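Local coordinates for phage-like element PBSX protein XkdM (Bacillus subtilis, PDB 2GUJ), which is of uncharacterised function but probably forms the tail tube of the defective phage-like element PBSX, at residues E102-Y107 with E135-P140. Sequence-based numbering, arbitrary orientation.
Sequences ERVTLY and EDFDVP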
ATOM      1  N   GLU B 102      -2.809 -12.570  20.966  1.00 35.08           N
ATOM      2  CA  GLU B 102      -1.932 -13.641  20.515  1.00 31.19           C
ATOM      3  C   GLU B 102      -0.794 -13.154  19.610  1.00 29.52           C
ATOM      4  O   GLU B 102      -0.816 -12.032  19.097  1.00 28.41           O
ATOM      5  CB  GLU B 102      -2.761 -14.688  19.754  1.00 23.99           C
ATOM      6  CG  GLU B 102      -4.095 -15.085  20.404  1.00 21.66           C
ATOM      7  CD  GLU B 102      -5.291 -14.806  19.499  1.00 20.53           C
ATOM      8  OE1 GLU B 102      -5.600 -13.614  19.288  1.00 20.15           O
ATOM      9  OE2 GLU B 102      -5.903 -15.773  18.988  1.00 18.97           O
ATOM     10  N   ARG B 103       0.201 -14.016  19.419  1.00 25.44           N
ATOM     11  CA  ARG B 103       1.342 -13.704  18.567  1.00 23.84           C
ATOM     12  C   ARG B 103       0.993 -14.006  17.122  1.00 20.92           C
ATOM     13  O   ARG B 103       0.293 -14.969  16.821  1.00 20.58           O
ATOM     14  CB  ARG B 103       2.562 -14.536  18.967  1.00 51.79           C
ATOM     15  CG  ARG B 103       3.791 -14.247  18.110  1.00 58.59           C
ATOM     16  CD  ARG B 103       4.998 -13.915  18.973  1.00 63.82           C
ATOM     17  NE  ARG B 103       5.814 -15.082  19.291  1.00 65.81           N
ATOM     18  CZ  ARG B 103       6.849 -15.051  20.120  1.00 67.44           C
ATOM     19  NH1 ARG B 103       7.184 -13.916  20.720  1.00 68.18           N
ATOM     20  NH2 ARG B 103       7.568 -16.146  20.323  1.00 69.52           N
ATOM     21  N   VAL B 104       1.507 -13.180  16.229  1.00 38.47           N
ATOM     22  CA  VAL B 104       1.268 -13.345  14.811  1.00 32.84           C
ATOM     23  C   VAL B 104       2.603 -13.524  14.136  1.00 32.55           C
ATOM     24  O   VAL B 104       3.515 -12.730  14.355  1.00 34.82           O
ATOM     25  CB  VAL B 104       0.657 -12.092  14.218  1.00 10.00           C
ATOM     26  CG1 VAL B 104       0.103 -12.380  12.847  1.00 10.00           C
ATOM     27  CG2 VAL B 104      -0.398 -11.568  15.144  1.00 10.00           C
ATOM     28  N   THR B 105       2.750 -14.563  13.336  1.00 10.00           N
ATOM     29  CA  THR B 105       4.002 -14.703  12.628  1.00 10.00           C
ATOM     30  C   THR B 105       3.642 -14.539  11.160  1.00 10.00           C
ATOM     31  O   THR B 105       2.506 -14.800  10.765  1.00 10.00           O
ATOM     32  CB  THR B 105       4.637 -16.067  12.851  1.00 10.00           C
ATOM     33  OG1 THR B 105       4.074 -17.004  11.931  1.00 10.00           O
ATOM     34  CG2 THR B 105       4.405 -16.540  14.288  1.00 10.00           C
ATOM     35  N   LEU B 106       4.587 -14.066  10.359  1.00 12.58           N
ATOM     36  CA  LEU B 106       4.352 -13.894   8.930  1.00 11.20           C
ATOM     37  C   LEU B 106       5.429 -14.659   8.225  1.00 10.73           C
ATOM     38  O   LEU B 106       6.544 -14.165   8.042  1.00 11.61           O
ATOM     39  CB  LEU B 106       4.428 -12.426   8.518  1.00 10.00           C
ATOM     40  CG  LEU B 106       3.155 -11.623   8.786  1.00 10.00           C
ATOM     41  CD1 LEU B 106       1.962 -12.343   8.171  1.00 10.00           C
ATOM     42  CD2 LEU B 106       2.951 -11.471  10.266  1.00 10.00           C
ATOM     43  N   TYR B 107       5.100 -15.877   7.829  1.00 10.00           N
ATOM     44  CA  TYR B 107       6.077 -16.697   7.148  1.00 10.00           C
ATOM     45  C   TYR B 107       6.465 -16.096   5.830  1.00 10.00           C
ATOM     46  O   TYR B 107       5.627 -15.605   5.078  1.00 10.00           O
ATOM     47  CB  TYR B 107       5.547 -18.106   6.956  1.00 14.59           C
ATOM     48  CG  TYR B 107       5.114 -18.709   8.259  1.00 19.73           C
ATOM     49  CD1 TYR B 107       5.777 -18.392   9.450  1.00 21.51           C
ATOM     50  CD2 TYR B 107       4.030 -19.575   8.316  1.00 22.90           C
ATOM     51  CE1 TYR B 107       5.363 -18.916  10.662  1.00 21.96           C
ATOM     52  CE2 TYR B 107       3.604 -20.105   9.523  1.00 24.85           C
ATOM     53  CZ  TYR B 107       4.273 -19.767  10.696  1.00 23.81           C
ATOM     54  OH  TYR B 107       3.810 -20.242  11.902  1.00 26.20           O
ATOM     55  N   GLU B 135       4.356 -14.924   2.578  1.00 11.57           N
ATOM     56  CA  GLU B 135       3.758 -16.001   1.797  1.00 12.82           C
ATOM     57  C   GLU B 135       2.799 -16.809   2.646  1.00 12.93           C
ATOM     58  O   GLU B 135       2.195 -17.765   2.171  1.00 12.59           O
ATOM     59  CB  GLU B 135       4.843 -16.927   1.239  1.00 27.85           C
ATOM     60  CG  GLU B 135       5.044 -16.828  -0.253  1.00 32.86           C
ATOM     61  CD  GLU B 135       5.267 -15.397  -0.710  1.00 37.49           C
ATOM     62  OE1 GLU B 135       4.254 -14.685  -0.919  1.00 36.91           O
ATOM     63  OE2 GLU B 135       6.450 -14.988  -0.858  1.00 38.49           O
ATOM     64  N   ASP B 136       2.676 -16.433   3.911  1.00 19.75           N
ATOM     65  CA  ASP B 136       1.770 -17.118   4.818  1.00 18.78           C
ATOM     66  C   ASP B 136       1.795 -16.399   6.161  1.00 17.76           C
ATOM     67  O   ASP B 136       2.821 -15.846   6.554  1.00 19.23           O
ATOM     68  CB  ASP B 136       2.188 -18.573   4.993  1.00 11.19           C
ATOM     69  CG  ASP B 136       1.189 -19.352   5.791  1.00 12.23           C
ATOM     70  OD1 ASP B 136       0.669 -18.783   6.765  1.00 12.68           O
ATOM     71  OD2 ASP B 136       0.919 -20.524   5.468  1.00 12.22           O
ATOM     72  N   PHE B 137       0.661 -16.405   6.850  1.00 10.00           N
ATOM     73  CA  PHE B 137       0.531 -15.739   8.133  1.00 10.00           C
ATOM     74  C   PHE B 137       0.042 -16.734   9.169  1.00 10.16           C
ATOM     75  O   PHE B 137      -0.413 -17.813   8.810  1.00 10.23           O
ATOM     76  CB  PHE B 137      -0.443 -14.581   7.989  1.00 20.80           C
ATOM     77  CG  PHE B 137      -1.815 -14.865   8.501  1.00 20.72           C
ATOM     78  CD1 PHE B 137      -2.146 -14.547   9.809  1.00 20.55           C
ATOM     79  CD2 PHE B 137      -2.785 -15.417   7.677  1.00 21.29           C
ATOM     80  CE1 PHE B 137      -3.427 -14.760  10.296  1.00 20.65           C
ATOM     81  CE2 PHE B 137      -4.068 -15.636   8.154  1.00 21.45           C
ATOM     82  CZ  PHE B 137      -4.388 -15.305   9.471  1.00 20.96           C
ATOM     83  N   ASP B 138       0.102 -16.374  10.449  1.00 27.98           N
ATOM     84  CA  ASP B 138      -0.288 -17.320  11.490  1.00 29.76           C
ATOM     85  C   ASP B 138      -0.511 -16.665  12.865  1.00 30.46           C
ATOM     86  O   ASP B 138       0.068 -15.627  13.172  1.00 33.49           O
ATOM     87  CB  ASP B 138       0.827 -18.371  11.601  1.00 20.32           C
ATOM     88  CG  ASP B 138       0.417 -19.590  12.377  1.00 22.18           C
ATOM     89  OD1 ASP B 138      -0.212 -19.434  13.446  1.00 22.30           O
ATOM     90  OD2 ASP B 138       0.748 -20.705  11.917  1.00 23.23           O
ATOM     91  N   VAL B 139      -1.332 -17.287  13.702  1.00 12.74           N
ATOM     92  CA  VAL B 139      -1.596 -16.775  15.041  1.00 10.91           C
ATOM     93  C   VAL B 139      -1.554 -17.996  15.939  1.00 11.62           C
ATOM     94  O   VAL B 139      -2.567 -18.410  16.485  1.00 12.14           O
ATOM     95  CB  VAL B 139      -2.982 -16.131  15.116  1.00 10.00           C
ATOM     96  CG1 VAL B 139      -3.218 -15.569  16.496  1.00 10.00           C
ATOM     97  CG2 VAL B 139      -3.099 -15.050  14.053  1.00 10.00           C
ATOM     98  N   PRO B 140      -0.363 -18.571  16.113  1.00 10.00           N
ATOM     99  CA  PRO B 140      -0.047 -19.760  16.906  1.00 10.37           C
ATOM    100  C   PRO B 140      -0.350 -19.817  18.391  1.00 12.26           C
ATOM    101  O   PRO B 140      -0.948 -20.782  18.855  1.00 14.82           O
ATOM    102  CB  PRO B 140       1.436 -19.941  16.648  1.00 22.87           C
ATOM    103  CG  PRO B 140       1.907 -18.532  16.644  1.00 22.31           C
ATOM    104  CD  PRO B 140       0.881 -17.873  15.739  1.00 21.90           C
TER
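Tyr-107 carries CG anti to its own carbonyl carbon (chi1 -55°), and Asp-138 carries CG anti to its backbone N (chi1 -166°). These torsions bring the phenol obliquely across to the carboxylate two residue pairs along the ladder, past Leu-106 and Phe-137. Tyr-107 OH donates to Asp-138 OD2 at 3.1 Å, meeting it from above the carboxylate plane. Asp-136 lies beside the same ring and points the same way; its OD2 forms a salt bridge with Arg-46. Thr-105 completes this face, with its CG2 near the Pro-140 ring.

The backbones run antiparallel. Thr-105 and Asp-138 are a hydrogen-bonded pair: Thr-105 N to Asp-138 O is 2.9 Å, and the return bond is weak. Leu-106 and Phe-137 form the non-hydrogen-bonded pair that follows. Beyond it, Tyr-107 N bonds weakly to Asp-136 O. Tyr-107 O takes a straighter bond from Glu-135 N, 2.9 Å long and in the carbonyl plane.

On the other face, Leu-106 CD1 packs against Phe-137 CB. Val-104 CG1 comes to the edge of the Phe-137 ring, 4.4 Å from CD1. Ile-9 touches both Val-104 and Phe-137, and helix 44-47 also packs on Phe-137. Strand 86-92 pairs with the far side of 103-109, so the short strand 136-138 extends the antiparallel ladder of the curled sheet, consistent with the barrel fold of phage tail tube proteins.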